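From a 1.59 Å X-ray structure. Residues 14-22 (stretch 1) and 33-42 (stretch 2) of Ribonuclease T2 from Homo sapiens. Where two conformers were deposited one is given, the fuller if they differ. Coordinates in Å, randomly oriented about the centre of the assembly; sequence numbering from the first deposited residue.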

# COMPACT_ATOMS: atom_id res chain seq x y z
N ILE A 14 -3.43 -8.52 3.36
CA ILE A 14 -2.31 -7.62 3.63
C ILE A 14 -2.64 -6.25 3.07
O ILE A 14 -2.90 -6.14 1.86
CB ILE A 14 -1.03 -8.17 3.00
CG1 ILE A 14 -0.72 -9.57 3.44
CG2 ILE A 14 0.18 -7.25 3.42
CD1 ILE A 14 0.34 -10.25 2.51
N MET A 15 -2.75 -5.23 3.94
CA MET A 15 -2.97 -3.87 3.45
C MET A 15 -1.58 -3.32 3.16
O MET A 15 -0.75 -3.22 4.04
CB MET A 15 -3.66 -3.00 4.49
CG MET A 15 -3.62 -1.51 4.11
SD MET A 15 -4.48 -1.09 2.55
CE MET A 15 -4.59 0.68 2.61
N VAL A 16 -1.33 -2.95 1.90
CA VAL A 16 0.01 -2.60 1.44
C VAL A 16 -0.04 -1.15 1.07
O VAL A 16 -0.87 -0.72 0.23
CB VAL A 16 0.31 -3.42 0.18
CG1 VAL A 16 1.75 -3.06 -0.28
CG2 VAL A 16 0.16 -4.90 0.54
N GLN A 17 0.82 -0.31 1.67
CA GLN A 17 0.87 1.11 1.38
C GLN A 17 2.33 1.42 1.00
O GLN A 17 3.24 0.78 1.49
CB GLN A 17 0.49 1.89 2.62
CG GLN A 17 -0.98 1.68 2.97
CD GLN A 17 -1.38 2.35 4.24
OE1 GLN A 17 -1.36 1.73 5.34
NE2 GLN A 17 -1.64 3.59 4.16
N HIS A 18 2.49 2.38 0.11
CA HIS A 18 3.84 2.68 -0.39
C HIS A 18 4.10 4.16 -0.46
O HIS A 18 3.19 4.96 -0.41
CB HIS A 18 4.18 1.91 -1.67
CG HIS A 18 3.19 2.14 -2.80
ND1 HIS A 18 3.23 1.32 -3.91
CD2 HIS A 18 2.17 3.00 -2.96
CE1 HIS A 18 2.31 1.74 -4.76
NE2 HIS A 18 1.60 2.70 -4.18
N TRP A 19 5.40 4.50 -0.52
CA TRP A 19 5.86 5.86 -0.46
C TRP A 19 6.22 6.27 -1.86
O TRP A 19 7.18 5.78 -2.41
CB TRP A 19 7.07 5.90 0.47
CG TRP A 19 7.60 7.28 0.63
CD1 TRP A 19 8.88 7.75 0.29
CD2 TRP A 19 6.92 8.40 1.21
NE1 TRP A 19 8.99 9.09 0.63
CE2 TRP A 19 7.81 9.51 1.17
CE3 TRP A 19 5.65 8.57 1.77
CZ2 TRP A 19 7.46 10.78 1.67
CZ3 TRP A 19 5.29 9.83 2.24
CH2 TRP A 19 6.16 10.93 2.15
N PRO A 20 5.42 7.14 -2.46
CA PRO A 20 5.63 7.45 -3.88
C PRO A 20 7.01 7.91 -4.25
O PRO A 20 7.57 7.48 -5.24
CB PRO A 20 4.63 8.60 -4.12
CG PRO A 20 3.41 8.17 -3.30
CD PRO A 20 4.15 7.68 -1.96
N GLU A 21 7.65 8.73 -3.46
CA GLU A 21 8.98 9.17 -3.89
C GLU A 21 9.97 8.02 -3.99
O GLU A 21 10.89 8.08 -4.85
CB GLU A 21 9.47 10.19 -2.87
CG GLU A 21 10.94 10.68 -3.08
CD GLU A 21 11.20 11.27 -4.44
OE1 GLU A 21 10.28 11.87 -4.98
OE2 GLU A 21 12.38 11.22 -4.92
N THR A 22 9.76 7.01 -3.16
CA THR A 22 10.60 5.83 -3.34
C THR A 22 10.23 4.95 -4.50
O THR A 22 11.13 4.53 -5.29
CB THR A 22 10.59 5.00 -2.10
OG1 THR A 22 11.11 5.80 -1.04
CG2 THR A 22 11.46 3.73 -2.22
N ASP A 33 5.11 14.87 -9.77
CA ASP A 33 5.36 15.42 -8.45
C ASP A 33 4.79 14.38 -7.50
O ASP A 33 3.60 14.41 -7.24
CB ASP A 33 4.62 16.78 -8.34
CG ASP A 33 5.18 17.85 -9.33
OD1 ASP A 33 6.34 18.29 -9.14
OD2 ASP A 33 4.45 18.23 -10.29
N PRO A 34 5.62 13.46 -7.01
CA PRO A 34 5.08 12.35 -6.21
C PRO A 34 4.29 12.90 -5.04
O PRO A 34 4.73 13.87 -4.37
CB PRO A 34 6.33 11.63 -5.74
CG PRO A 34 7.38 11.96 -6.84
CD PRO A 34 7.06 13.33 -7.24
N PRO A 35 3.10 12.33 -4.79
CA PRO A 35 2.40 12.74 -3.53
C PRO A 35 3.31 12.65 -2.31
O PRO A 35 4.07 11.69 -2.16
CB PRO A 35 1.31 11.65 -3.39
CG PRO A 35 1.03 11.24 -4.80
CD PRO A 35 2.38 11.25 -5.49
N ASP A 36 3.15 13.61 -1.40
CA ASP A 36 3.95 13.63 -0.21
C ASP A 36 3.27 12.89 0.95
O ASP A 36 3.44 13.24 2.17
CB ASP A 36 4.27 15.08 0.17
CG ASP A 36 3.04 15.85 0.57
OD1 ASP A 36 3.18 17.03 1.02
OD2 ASP A 36 1.92 15.34 0.41
N TYR A 37 2.64 11.77 0.62
CA TYR A 37 2.02 10.94 1.66
C TYR A 37 1.97 9.51 1.18
O TYR A 37 2.08 9.27 -0.02
CB TYR A 37 0.58 11.42 1.95
CG TYR A 37 -0.29 11.66 0.76
CD1 TYR A 37 -1.11 10.64 0.25
CD2 TYR A 37 -0.37 12.92 0.21
CE1 TYR A 37 -1.98 10.88 -0.80
CE2 TYR A 37 -1.21 13.12 -0.89
CZ TYR A 37 -1.95 12.07 -1.37
OH TYR A 37 -2.86 12.38 -2.42
N TRP A 38 1.95 8.58 2.10
CA TRP A 38 1.80 7.18 1.78
C TRP A 38 0.49 6.92 1.16
O TRP A 38 -0.54 7.47 1.59
CB TRP A 38 1.86 6.34 3.09
CG TRP A 38 3.26 6.40 3.68
CD1 TRP A 38 3.80 7.44 4.46
CD2 TRP A 38 4.29 5.42 3.53
NE1 TRP A 38 5.13 7.14 4.74
CE2 TRP A 38 5.44 5.91 4.22
CE3 TRP A 38 4.35 4.17 2.89
CZ2 TRP A 38 6.64 5.21 4.25
CZ3 TRP A 38 5.54 3.44 2.95
CH2 TRP A 38 6.68 3.97 3.65
N THR A 39 0.52 6.12 0.09
CA THR A 39 -0.73 5.80 -0.63
C THR A 39 -0.93 4.29 -0.70
O THR A 39 -0.07 3.49 -0.32
CB THR A 39 -0.68 6.33 -2.12
OG1 THR A 39 0.48 5.76 -2.75
CG2 THR A 39 -0.52 7.83 -2.09
N ILE A 40 -2.15 3.90 -1.17
CA ILE A 40 -2.49 2.50 -1.24
C ILE A 40 -1.83 1.81 -2.40
O ILE A 40 -1.93 2.27 -3.55
CB ILE A 40 -4.00 2.35 -1.43
CG1 ILE A 40 -4.72 3.03 -0.26
CG2 ILE A 40 -4.32 0.85 -1.53
CD1 ILE A 40 -6.26 3.14 -0.52
N HIS A 41 -1.11 0.73 -2.12
CA HIS A 41 -0.72 -0.17 -3.18
C HIS A 41 -1.84 -1.19 -3.43
O HIS A 41 -2.38 -1.27 -4.55
CB HIS A 41 0.54 -0.84 -2.79
CG HIS A 41 1.14 -1.59 -3.93
ND1 HIS A 41 2.42 -2.09 -3.88
CD2 HIS A 41 0.64 -1.90 -5.14
CE1 HIS A 41 2.69 -2.71 -5.01
NE2 HIS A 41 1.64 -2.61 -5.81
N GLY A 42 -2.27 -1.90 -2.38
CA GLY A 42 -3.45 -2.71 -2.55
C GLY A 42 -3.79 -3.46 -1.27
O GLY A 42 -3.12 -3.32 -0.26
O HOH W 1 -0.71 4.33 -4.77
O HOH W 2 6.34 10.41 -1.52

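The pairing of strand 14-18 with strand 39-42 is interrupted by a beta bulge: Val-16 O accepts hydrogen bonds from two successive amides, His-41 N at 2.8 Å and Gly-42 N at 3.2 Å, with N-H...O angles of 145° and 151°. The extra residue is His-41, whose phi/psi of -86/-55 departs from extended values and shifts the register by one. Val-16 N closes its pair by donating to Gly-42 O (2.8 Å, 160°). Beyond the bulge the ladder is regular and antiparallel: His-18 N donates to Thr-39 O at 2.8 Å, and Thr-39 N returns a bond to His-18 O at 3.0 Å. Between these pairs, Gln-17 and Ile-40 form a non-hydrogen-bonded pair with CA atoms 4.5 Å apart, close enough for a CA-H...O contact from Gln-17 CA to Thr-39 O (3.1 Å).

The bulge leaves His-41 with its CA-CB bond directed toward stretch 1. Its ring lies in an offset stack on that of His-18, with centroids 4.5 Å apart and planes at 19°, while His-41 CB sits over the His-18 ring face, 3.7 Å from the centroid and 15° off the normal. The p rotamer of His-18 brings its ring near stretch 2. On the same sheet face, Thr-39 OG1 approaches the ring edge, 3.2 Å from His-18 CD2. Water 1 gathers the polar groups here: it accepts from Thr-39 OG1 (2.7 Å), donates to Ile-40 O (2.7 Å) and hydrogen-bonds His-18 NE2 (2.9 Å). An imidazole and a hydroxyl suit this place because each offers a polar atom to the water. On the face carrying Gln-17 and Ile-40, the flexible Met-15 side chain reaches across to make an apolar contact, Met-15 CE to Ile-40 CG1 at 3.7 Å.

Past the strand, two buried tryptophans provide broad apolar surface. Trp-19 CB lies over the six-membered ring of Trp-38, 3.7 Å from its centroid and 10° off the normal; the aromatic pair itself is oblique, at 40°. Each indole nitrogen is hydrogen-bonded elsewhere in the structure.

Pro-20, which begins the helix, points its CA-CB bond toward stretch 2. Its CB packs 3.8 Å from Pro-34 CB and 3.7 Å from Pro-35 CD, a compact meeting of rigid rings. Water 2 spans the remaining polar gap, accepting from Glu-21 N (2.9 Å) and donating to Pro-35 O (2.7 Å). Together the two stretches bury 860 Å², counting both sides.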